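Local coordinates for protein inositol-1,4,5-trisphosphate 5-phosphatase 1 (Schizosaccharomyces pombe, PDB 1I9Z) that removes the 5-phosphate from soluble and lipid inositol phosphates through its catalytic domain, so controlling phosphoinositide levels in membrane trafficking and signalling, at residues A[208-213]-A[244-249]; A[163-168]-A[182-187]; A[226-231]-A[257-262]. All coordinates share one frame; numbering follows the deposited sequence.

In the fold
The three contacts lie in the catalytic 5-phosphatase domain, which has the DNase I-like fold. Contact 2 comes first along the chain and closes before the others open; it joins strand 158-166 to helix 174-187. Contacts 1 and 3 follow and interleave, their segments alternating between strands 201-205 and 283-288. Centres of contacts 1 and 2 are about 12 Å apart, and N209 ND2 probably hydrogen-bonds to L167 O. Contacts 1 and 3, with centres about 16 Å apart, meet where I212 packs on P259 and R211 on Y261. Both touch the bound inositol bisphosphate, so the pocket is assembled from loops distant in sequence, with contact 2 behind in the sheet layer.

Contact 1 of 3, residues A[208-213]-A[244-249]; sequences FNYRIS and GKVFPF. With 2IP (D-myo-inositol-1,4-bisphosphate), chain C.
F208 offers one face of its ring to F247, whose CZ stands above it toward the rim, 3.5 Å from F208 CE2. The side chains come from opposite directions and their planes differ by only 20°, yet they are slid so far that the rings barely overlap, with centroids 4.9 Å apart. F247 CG lies beside its backbone N (chi1 -54°), which aims the ring at F208. W204 of strand 201-205 meets both rings, and L286 of strand 283-288 touches both, so the pair is bedded on the sheet. Alongside, Y210 OH reaches V246 CG1 at 3.9 Å, while its polar partner is D178 OD2 on helix 174-187. In the ligand pocket R211 takes N209 side-on: R211 NE bonds N209 O (2.8 Å) and R211 NH2 bonds N209 OD1 (2.9 Å), both acceptors tilted from the guanidinium plane. R211 NH1 donates to O5 of the inositol bisphosphate (3.0 Å) and, at greater length, to O6. N209 thus acts as a second shell fixing the rotation of the guanidinium, whose edge meets O5, the hydroxyl that bears the 5-phosphate in the substrate and is left bare in this product.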
loop_
_atom_site.group_PDB
_atom_site.type_symbol
_atom_site.label_atom_id
_atom_site.label_comp_id
_atom_site.label_asym_id
_atom_site.label_seq_id
_atom_site.Cartn_x
_atom_site.Cartn_y
_atom_site.Cartn_z
ATOM N N PHE A 208 -9.702 4.155 -5.404
ATOM C CA PHE A 208 -9.460 5.580 -5.663
ATOM C C PHE A 208 -10.582 6.163 -6.513
ATOM O O PHE A 208 -10.691 7.375 -6.669
ATOM C CB PHE A 208 -8.075 5.810 -6.333
ATOM C CG PHE A 208 -6.896 5.405 -5.502
ATOM C CD1 PHE A 208 -6.997 5.254 -4.104
ATOM C CD2 PHE A 208 -5.620 5.270 -6.103
ATOM C CE1 PHE A 208 -5.872 5.007 -3.335
ATOM C CE2 PHE A 208 -4.504 5.021 -5.350
ATOM C CZ PHE A 208 -4.616 4.893 -3.953
ATOM N N ASN A 209 -11.399 5.289 -7.126
ATOM C CA ASN A 209 -12.572 5.715 -7.862
ATOM C C ASN A 209 -12.375 6.404 -9.188
ATOM O O ASN A 209 -13.344 6.866 -9.769
ATOM C CB ASN A 209 -13.534 6.571 -6.985
ATOM C CG ASN A 209 -14.854 5.807 -6.591
ATOM O OD1 ASN A 209 -15.442 5.110 -7.407
ATOM N ND2 ASN A 209 -15.278 5.926 -5.306
ATOM N N TYR A 210 -11.133 6.437 -9.675
ATOM C CA TYR A 210 -10.877 7.037 -10.979
ATOM C C TYR A 210 -11.468 6.151 -12.047
ATOM O O TYR A 210 -11.438 4.882 -11.945
ATOM C CB TYR A 210 -9.403 7.244 -11.199
ATOM C CG TYR A 210 -8.839 8.410 -10.378
ATOM C CD1 TYR A 210 -8.285 8.197 -9.112
ATOM C CD2 TYR A 210 -8.820 9.711 -10.902
ATOM C CE1 TYR A 210 -7.712 9.238 -8.378
ATOM C CE2 TYR A 210 -8.277 10.763 -10.159
ATOM C CZ TYR A 210 -7.716 10.493 -8.886
ATOM O OH TYR A 210 -7.165 11.515 -8.183
ATOM N N ARG A 211 -11.954 6.799 -13.110
ATOM C CA ARG A 211 -12.748 6.094 -14.153
ATOM C C ARG A 211 -12.130 6.126 -15.559
ATOM O O ARG A 211 -11.074 6.770 -15.799
ATOM C CB ARG A 211 -14.155 6.720 -14.227
ATOM C CG ARG A 211 -14.907 6.836 -12.865
ATOM C CD ARG A 211 -15.059 5.467 -12.177
ATOM N NE ARG A 211 -15.662 5.628 -10.848
ATOM C CZ ARG A 211 -16.981 5.647 -10.624
ATOM N NH1 ARG A 211 -17.828 5.500 -11.648
ATOM N NH2 ARG A 211 -17.448 5.880 -9.380
ATOM N N ILE A 212 -12.732 5.331 -16.468
ATOM C CA ILE A 212 -12.258 5.353 -17.880
ATOM C C ILE A 212 -13.227 6.339 -18.548
ATOM O O ILE A 212 -14.459 6.139 -18.545
ATOM C CB ILE A 212 -12.385 3.951 -18.509
ATOM C CG1 ILE A 212 -11.398 2.996 -17.799
ATOM C CG2 ILE A 212 -12.096 4.008 -20.025
ATOM C CD1 ILE A 212 -11.687 1.562 -18.219
ATOM N N SER A 213 -12.679 7.396 -19.193
ATOM C CA SER A 213 -13.544 8.412 -19.755
ATOM C C SER A 213 -14.127 8.095 -21.145
ATOM O O SER A 213 -13.961 8.899 -22.100
ATOM C CB SER A 213 -12.772 9.781 -19.793
ATOM O OG SER A 213 -12.079 9.953 -18.551
ATOM N N GLY A 244 1.836 15.011 -12.704
ATOM C CA GLY A 244 2.345 15.323 -11.367
ATOM C C GLY A 244 1.280 15.900 -10.431
ATOM O O GLY A 244 1.559 16.167 -9.274
ATOM N N LYS A 245 0.053 16.075 -10.897
ATOM C CA LYS A 245 -1.023 16.621 -10.042
ATOM C C LYS A 245 -1.348 15.711 -8.799
ATOM O O LYS A 245 -1.622 16.213 -7.684
ATOM C CB LYS A 245 -2.336 16.802 -10.845
ATOM C CG LYS A 245 -2.352 17.700 -12.139
ATOM C CD LYS A 245 -3.834 18.047 -12.445
ATOM C CE LYS A 245 -4.177 18.504 -13.913
ATOM N NZ LYS A 245 -5.701 18.420 -14.271
ATOM N N VAL A 246 -1.331 14.389 -8.988
ATOM C CA VAL A 246 -1.642 13.491 -7.866
ATOM C C VAL A 246 -0.611 12.409 -7.751
ATOM O O VAL A 246 0.016 12.045 -8.736
ATOM C CB VAL A 246 -3.025 12.818 -8.004
ATOM C CG1 VAL A 246 -4.060 13.785 -7.704
ATOM C CG2 VAL A 246 -3.208 12.219 -9.408
ATOM N N PHE A 247 -0.443 11.878 -6.541
ATOM C CA PHE A 247 0.541 10.816 -6.303
ATOM C C PHE A 247 1.901 11.009 -6.992
ATOM O O PHE A 247 2.412 10.118 -7.656
ATOM C CB PHE A 247 0.003 9.418 -6.724
ATOM C CG PHE A 247 -1.336 9.060 -6.070
ATOM C CD1 PHE A 247 -2.517 9.298 -6.724
ATOM C CD2 PHE A 247 -1.366 8.517 -4.784
ATOM C CE1 PHE A 247 -3.755 9.008 -6.145
ATOM C CE2 PHE A 247 -2.614 8.222 -4.194
ATOM C CZ PHE A 247 -3.787 8.461 -4.883
ATOM N N PRO A 248 2.513 12.193 -6.810
ATOM C CA PRO A 248 3.825 12.396 -7.439
ATOM C C PRO A 248 4.846 11.409 -6.844
ATOM O O PRO A 248 4.841 11.048 -5.644
ATOM C CB PRO A 248 4.169 13.879 -7.107
ATOM C CG PRO A 248 3.398 14.154 -5.793
ATOM C CD PRO A 248 2.042 13.371 -6.056
ATOM N N PHE A 249 5.746 10.971 -7.688
ATOM C CA PHE A 249 6.765 10.021 -7.336
ATOM C C PHE A 249 6.237 8.628 -7.009
ATOM O O PHE A 249 6.999 7.798 -6.556
ATOM C CB PHE A 249 7.665 10.552 -6.203
ATOM C CG PHE A 249 8.324 11.881 -6.533
ATOM C CD1 PHE A 249 7.871 13.060 -5.948
ATOM C CD2 PHE A 249 9.354 11.949 -7.481
ATOM C CE1 PHE A 249 8.423 14.289 -6.304
ATOM C CE2 PHE A 249 9.916 13.193 -7.841
ATOM C CZ PHE A 249 9.443 14.350 -7.252
HETATM C C1 2IP C . -22.176 8.039 -9.701
HETATM C C2 2IP C . -22.780 7.726 -8.307
HETATM C C3 2IP C . -23.093 6.201 -8.137
HETATM C C4 2IP C . -21.879 5.279 -8.423
HETATM C C5 2IP C . -21.426 5.557 -9.874
HETATM C C6 2IP C . -21.016 7.044 -10.091
HETATM O O1 2IP C . -22.647 8.891 -10.711
HETATM O O2 2IP C . -21.913 8.076 -7.263
HETATM O O3 2IP C . -23.504 5.931 -6.829
HETATM O O4 2IP C . -22.293 3.883 -8.266
HETATM O O5 2IP C . -20.309 4.735 -10.211
HETATM O O6 2IP C . -20.679 7.057 -11.472
HETATM P P4 2IP C . -21.742 2.919 -7.150
HETATM O O41 2IP C . -20.172 2.988 -7.239
HETATM O O42 2IP C . -22.212 1.556 -7.392
HETATM O O43 2IP C . -22.332 3.530 -5.867
HETATM P P1 2IP C . -22.200 10.232 -11.222
HETATM O O11 2IP C . -23.503 11.049 -11.210
HETATM O O12 2IP C . -21.123 10.998 -10.493
HETATM O O13 2IP C . -21.860 9.978 -12.696
#

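Contact 2 of 3, residues A[163-168]-A[182-187]; sequences ITSHLA and RTIASG
The indole of W204 is touched by I184 and A185 from the helix and presents its NE1 to S165 OG in a hydrogen bond, so I184 and S165, which meet across the contact, share it as a neighbour. On the helix, the carbonyl of R182 is approached on both faces of its plane: S186 N from one, S186 OG from the other, each 3.0 Å from R182 O. I184 CD1 is the atom that does the work across the contact. It presses on L167 CD2 at 3.5 Å, tighter than usual for two methyls, and passes S165 OG at 4.1 Å. With chi1 at -64° and chi2 near extended, the CG1 branch of I184 runs straight out from the helix to the strand. L167 CB does not point at the helix, but its CD2 branch swings closer. These elements belong to a beta-alpha-beta crossover, strand 158-166 to helix 174-187 to strand 201-205, in which the helix packs on one face of the five-stranded sheet of a DNase I-like fold. A148 on strand 147-155 is touched by both I184 and S165, which places the contact over three neighbouring strands. From the other face of strand 158-166, T164 and H166 reach T113 on strand 113-120 of the second sheet. Where the strand ends, A168 is tied back to the helix, its N bonded to D180 OD2 and its O to R177 NH2.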
loop_
_atom_site.group_PDB
_atom_site.type_symbol
_atom_site.label_atom_id
_atom_site.label_comp_id
_atom_site.label_asym_id
_atom_site.label_seq_id
_atom_site.Cartn_x
_atom_site.Cartn_y
_atom_site.Cartn_z
ATOM N N ILE A 163 -1.052 2.938 3.358
ATOM C CA ILE A 163 -2.264 3.707 3.365
ATOM C C ILE A 163 -3.315 3.104 2.470
ATOM O O ILE A 163 -3.023 2.800 1.308
ATOM C CB ILE A 163 -2.041 5.139 2.832
ATOM C CG1 ILE A 163 -0.821 5.756 3.513
ATOM C CG2 ILE A 163 -3.293 5.995 3.024
ATOM C CD1 ILE A 163 0.141 6.325 2.566
ATOM N N THR A 164 -4.521 2.852 3.015
ATOM C CA THR A 164 -5.610 2.453 2.124
ATOM C C THR A 164 -6.652 3.594 2.125
ATOM O O THR A 164 -6.783 4.334 3.099
ATOM C CB THR A 164 -6.280 1.086 2.522
ATOM O OG1 THR A 164 -7.120 0.684 1.444
ATOM C CG2 THR A 164 -7.163 1.260 3.809
ATOM N N SER A 165 -7.386 3.797 1.023
ATOM C CA SER A 165 -8.365 4.871 0.923
ATOM C C SER A 165 -9.564 4.499 0.096
ATOM O O SER A 165 -9.553 3.480 -0.662
ATOM C CB SER A 165 -7.753 6.098 0.171
ATOM O OG SER A 165 -6.642 6.480 0.920
ATOM N N HIS A 166 -10.583 5.336 0.231
ATOM C CA HIS A 166 -11.791 5.228 -0.589
ATOM C C HIS A 166 -12.027 6.655 -0.944
ATOM O O HIS A 166 -12.349 7.475 -0.044
ATOM C CB HIS A 166 -12.937 4.677 0.252
ATOM C CG HIS A 166 -14.119 4.203 -0.536
ATOM N ND1 HIS A 166 -14.269 4.397 -1.900
ATOM C CD2 HIS A 166 -15.258 3.604 -0.107
ATOM C CE1 HIS A 166 -15.463 3.940 -2.278
ATOM N NE2 HIS A 166 -16.067 3.452 -1.205
ATOM N N LEU A 167 -11.824 7.008 -2.233
ATOM C CA LEU A 167 -11.989 8.406 -2.643
ATOM C C LEU A 167 -13.308 8.739 -3.293
ATOM O O LEU A 167 -14.187 7.849 -3.545
ATOM C CB LEU A 167 -10.797 8.823 -3.557
ATOM C CG LEU A 167 -9.400 8.442 -3.090
ATOM C CD1 LEU A 167 -8.345 9.001 -4.114
ATOM C CD2 LEU A 167 -9.134 8.989 -1.583
ATOM N N ALA A 168 -13.514 10.028 -3.578
ATOM C CA ALA A 168 -14.844 10.462 -4.080
ATOM C C ALA A 168 -15.383 9.674 -5.256
ATOM O O ALA A 168 -14.630 9.455 -6.215
ATOM C CB ALA A 168 -14.823 11.919 -4.453
ATOM N N ARG A 182 -4.853 15.354 -2.234
ATOM C CA ARG A 182 -4.102 16.402 -1.557
ATOM C C ARG A 182 -4.474 16.529 -0.093
ATOM O O ARG A 182 -3.601 16.764 0.740
ATOM C CB ARG A 182 -4.326 17.750 -2.246
ATOM C CG ARG A 182 -3.799 17.757 -3.688
ATOM C CD ARG A 182 -3.865 19.234 -4.218
ATOM N NE ARG A 182 -4.766 19.394 -5.346
ATOM C CZ ARG A 182 -6.070 19.513 -5.235
ATOM N NH1 ARG A 182 -6.612 19.481 -4.043
ATOM N NH2 ARG A 182 -6.836 19.676 -6.268
ATOM N N THR A 183 -5.763 16.380 0.196
ATOM C CA THR A 183 -6.327 16.485 1.552
ATOM C C THR A 183 -5.728 15.426 2.444
ATOM O O THR A 183 -5.322 15.682 3.596
ATOM C CB THR A 183 -7.870 16.350 1.493
ATOM O OG1 THR A 183 -8.422 17.458 0.763
ATOM C CG2 THR A 183 -8.525 16.365 2.934
ATOM N N ILE A 184 -5.642 14.209 1.918
ATOM C CA ILE A 184 -5.077 13.121 2.687
ATOM C C ILE A 184 -3.579 13.202 2.811
ATOM O O ILE A 184 -3.006 12.923 3.876
ATOM C CB ILE A 184 -5.483 11.739 2.050
ATOM C CG1 ILE A 184 -6.986 11.564 2.132
ATOM C CG2 ILE A 184 -4.644 10.605 2.705
ATOM C CD1 ILE A 184 -7.564 10.423 1.169
ATOM N N ALA A 185 -2.884 13.537 1.729
ATOM C CA ALA A 185 -1.409 13.597 1.790
ATOM C C ALA A 185 -0.969 14.706 2.786
ATOM O O ALA A 185 0.024 14.567 3.505
ATOM C CB ALA A 185 -0.864 13.878 0.405
ATOM N N SER A 186 -1.706 15.811 2.825
ATOM C CA SER A 186 -1.360 16.875 3.794
ATOM C C SER A 186 -1.952 16.583 5.172
ATOM O O SER A 186 -1.394 16.965 6.204
ATOM C CB SER A 186 -1.935 18.231 3.369
ATOM O OG SER A 186 -1.588 18.531 2.018
ATOM N N GLY A 187 -3.087 15.902 5.211
ATOM C CA GLY A 187 -3.742 15.706 6.505
ATOM C C GLY A 187 -3.391 14.523 7.376
ATOM O O GLY A 187 -3.630 14.553 8.592
#

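Contact 3 of 3, residues A[226-231]-A[257-262]; sequences GKLSYL and FPPTYK. With 2IP (D-myo-inositol-1,4-bisphosphate), chain C.
L228 points its forked end at the backbone of 257-259, while Y261 and K262, farther along the same loop, turn their polar ends to the inositol bisphosphate. The leucine follows a Schellman motif: G226, at positive phi, closes helix 216-224, and K227 is the N-cap of the next helix, 228-232. The two branches of L228 divide the work. L228 CD1 faces the carbonyl of F257, 3.8 Å from F257 O, and L228 CD2 lies 4.3 Å from P259 CD. F257 O has its own donor in W281 NE1; F257, whose CB points away from 226-231, has its ring edge-to-face with that of Y296. P259 also rests on I223 of helix 216-224, so it touches both helices. Beyond it T260 and Y261 form a classic beta bulge opposite A280, and the chain enters the ligand pocket. Y261 CG is anti to its backbone N (chi1 171°), sending the phenol out to the ligand, and K262 CB sits over the centre of one face of the Y261 ring, 3.5 Å above it. Y261 OH hydrogen-bonds to O5 of 2IP, either oxygen being a possible donor, though the placing of this hydroxyl against the 4-phosphate is doubtful. With an alanine at Y261, O5 would probably lose this partner and K262 CB the ring beneath it. The lysine chain, bent at three torsions, brings K262 NZ to O42 of the 4-phosphate in a weak hydrogen bond of 3.5 Å.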
loop_
_atom_site.group_PDB
_atom_site.type_symbol
_atom_site.label_atom_id
_atom_site.label_comp_id
_atom_site.label_asym_id
_atom_site.label_seq_id
_atom_site.Cartn_x
_atom_site.Cartn_y
_atom_site.Cartn_z
ATOM N N GLY A 226 -10.054 -7.580 -25.194
ATOM C CA GLY A 226 -8.709 -7.476 -24.677
ATOM C C GLY A 226 -7.973 -6.208 -25.002
ATOM O O GLY A 226 -6.756 -6.199 -24.896
ATOM N N LYS A 227 -8.692 -5.145 -25.396
ATOM C CA LYS A 227 -8.053 -3.887 -25.770
ATOM C C LYS A 227 -7.799 -3.011 -24.544
ATOM O O LYS A 227 -8.280 -1.866 -24.472
ATOM C CB LYS A 227 -8.966 -3.137 -26.770
ATOM C CG LYS A 227 -9.330 -3.971 -28.034
ATOM C CD LYS A 227 -8.066 -4.504 -28.708
ATOM C CE LYS A 227 -8.327 -5.134 -30.117
ATOM N NZ LYS A 227 -7.053 -5.650 -30.765
ATOM N N LEU A 228 -7.051 -3.557 -23.578
ATOM C CA LEU A 228 -6.787 -2.835 -22.347
ATOM C C LEU A 228 -5.885 -1.631 -22.524
ATOM O O LEU A 228 -6.098 -0.602 -21.874
ATOM C CB LEU A 228 -6.185 -3.788 -21.299
ATOM C CG LEU A 228 -7.056 -5.017 -21.059
ATOM C CD1 LEU A 228 -6.504 -5.826 -19.896
ATOM C CD2 LEU A 228 -8.466 -4.558 -20.726
ATOM N N SER A 229 -4.869 -1.741 -23.399
ATOM C CA SER A 229 -3.983 -0.592 -23.671
ATOM C C SER A 229 -4.768 0.598 -24.152
ATOM O O SER A 229 -4.506 1.745 -23.728
ATOM C CB SER A 229 -2.947 -0.938 -24.758
ATOM O OG SER A 229 -1.992 -1.774 -24.131
ATOM N N TYR A 230 -5.716 0.353 -25.061
ATOM C CA TYR A 230 -6.548 1.458 -25.567
ATOM C C TYR A 230 -7.364 2.059 -24.430
ATOM O O TYR A 230 -7.461 3.276 -24.276
ATOM C CB TYR A 230 -7.541 0.987 -26.651
ATOM C CG TYR A 230 -8.534 2.038 -27.037
ATOM C CD1 TYR A 230 -8.176 3.094 -27.847
ATOM C CD2 TYR A 230 -9.853 1.971 -26.610
ATOM C CE1 TYR A 230 -9.096 4.057 -28.240
ATOM C CE2 TYR A 230 -10.776 2.940 -26.983
ATOM C CZ TYR A 230 -10.394 3.981 -27.807
ATOM O OH TYR A 230 -11.328 4.928 -28.196
ATOM N N LEU A 231 -7.955 1.210 -23.609
ATOM C CA LEU A 231 -8.755 1.782 -22.538
ATOM C C LEU A 231 -7.914 2.581 -21.525
ATOM O O LEU A 231 -8.387 3.576 -21.007
ATOM C CB LEU A 231 -9.501 0.665 -21.781
ATOM C CG LEU A 231 -10.578 -0.027 -22.605
ATOM C CD1 LEU A 231 -11.140 -1.241 -21.780
ATOM C CD2 LEU A 231 -11.791 1.021 -22.920
ATOM N N PHE A 257 -4.950 -6.630 -16.122
ATOM C CA PHE A 257 -6.244 -7.216 -15.761
ATOM C C PHE A 257 -7.378 -6.307 -16.166
ATOM O O PHE A 257 -7.203 -5.098 -16.266
ATOM C CB PHE A 257 -6.282 -7.510 -14.234
ATOM C CG PHE A 257 -5.913 -6.346 -13.385
ATOM C CD1 PHE A 257 -6.900 -5.465 -12.893
ATOM C CD2 PHE A 257 -4.571 -6.129 -13.041
ATOM C CE1 PHE A 257 -6.522 -4.368 -12.036
ATOM C CE2 PHE A 257 -4.183 -5.047 -12.210
ATOM C CZ PHE A 257 -5.164 -4.171 -11.701
ATOM N N PRO A 258 -8.582 -6.863 -16.386
ATOM C CA PRO A 258 -9.727 -6.055 -16.786
ATOM C C PRO A 258 -10.240 -5.144 -15.664
ATOM O O PRO A 258 -9.912 -5.390 -14.485
ATOM C CB PRO A 258 -10.786 -7.095 -17.160
ATOM C CG PRO A 258 -10.057 -8.481 -17.178
ATOM C CD PRO A 258 -8.913 -8.314 -16.275
ATOM N N PRO A 259 -10.985 -4.087 -16.003
ATOM C CA PRO A 259 -11.596 -3.115 -15.082
ATOM C C PRO A 259 -12.303 -3.954 -13.999
ATOM O O PRO A 259 -13.010 -4.969 -14.309
ATOM C CB PRO A 259 -12.623 -2.426 -15.974
ATOM C CG PRO A 259 -11.777 -2.237 -17.283
ATOM C CD PRO A 259 -11.117 -3.632 -17.411
ATOM N N THR A 260 -12.024 -3.595 -12.733
ATOM C CA THR A 260 -12.513 -4.346 -11.612
ATOM C C THR A 260 -13.874 -3.905 -11.123
ATOM O O THR A 260 -14.376 -4.457 -10.149
ATOM C CB THR A 260 -11.554 -4.180 -10.433
ATOM O OG1 THR A 260 -11.328 -2.741 -10.197
ATOM C CG2 THR A 260 -10.187 -4.837 -10.766
ATOM N N TYR A 261 -14.435 -2.912 -11.803
ATOM C CA TYR A 261 -15.659 -2.327 -11.448
ATOM C C TYR A 261 -16.436 -2.061 -12.704
ATOM O O TYR A 261 -15.908 -1.724 -13.777
ATOM C CB TYR A 261 -15.450 -0.970 -10.729
ATOM C CG TYR A 261 -16.695 -0.157 -10.490
ATOM C CD1 TYR A 261 -17.492 -0.394 -9.359
ATOM C CD2 TYR A 261 -17.039 0.928 -11.343
ATOM C CE1 TYR A 261 -18.599 0.445 -9.045
ATOM C CE2 TYR A 261 -18.167 1.751 -11.039
ATOM C CZ TYR A 261 -18.919 1.502 -9.896
ATOM O OH TYR A 261 -20.010 2.301 -9.552
ATOM N N LYS A 262 -17.611 -2.333 -12.174
ATOM C CA LYS A 262 -18.979 -2.531 -11.961
ATOM C C LYS A 262 -19.574 -3.814 -12.427
ATOM O O LYS A 262 -20.082 -3.850 -13.464
ATOM C CB LYS A 262 -19.764 -1.324 -12.310
ATOM C CG LYS A 262 -21.068 -1.596 -12.008
ATOM C CD LYS A 262 -21.191 -1.748 -10.581
ATOM C CE LYS A 262 -22.151 -0.588 -10.268
ATOM N NZ LYS A 262 -23.224 -1.137 -9.334
HETATM C C1 2IP C . -22.176 8.039 -9.701
HETATM C C2 2IP C . -22.780 7.726 -8.307
HETATM C C3 2IP C . -23.093 6.201 -8.137
HETATM C C4 2IP C . -21.879 5.279 -8.423
HETATM C C5 2IP C . -21.426 5.557 -9.874
HETATM C C6 2IP C . -21.016 7.044 -10.091
HETATM O O1 2IP C . -22.647 8.891 -10.711
HETATM O O2 2IP C . -21.913 8.076 -7.263
HETATM O O3 2IP C . -23.504 5.931 -6.829
HETATM O O4 2IP C . -22.293 3.883 -8.266
HETATM O O5 2IP C . -20.309 4.735 -10.211
HETATM O O6 2IP C . -20.679 7.057 -11.472
HETATM P P4 2IP C . -21.742 2.919 -7.150
HETATM O O41 2IP C . -20.172 2.988 -7.239
HETATM O O42 2IP C . -22.212 1.556 -7.392
HETATM O O43 2IP C . -22.332 3.530 -5.867
HETATM P P1 2IP C . -22.200 10.232 -11.222
HETATM O O11 2IP C . -23.503 11.049 -11.210
HETATM O O12 2IP C . -21.123 10.998 -10.493
HETATM O O13 2IP C . -21.860 9.978 -12.696
#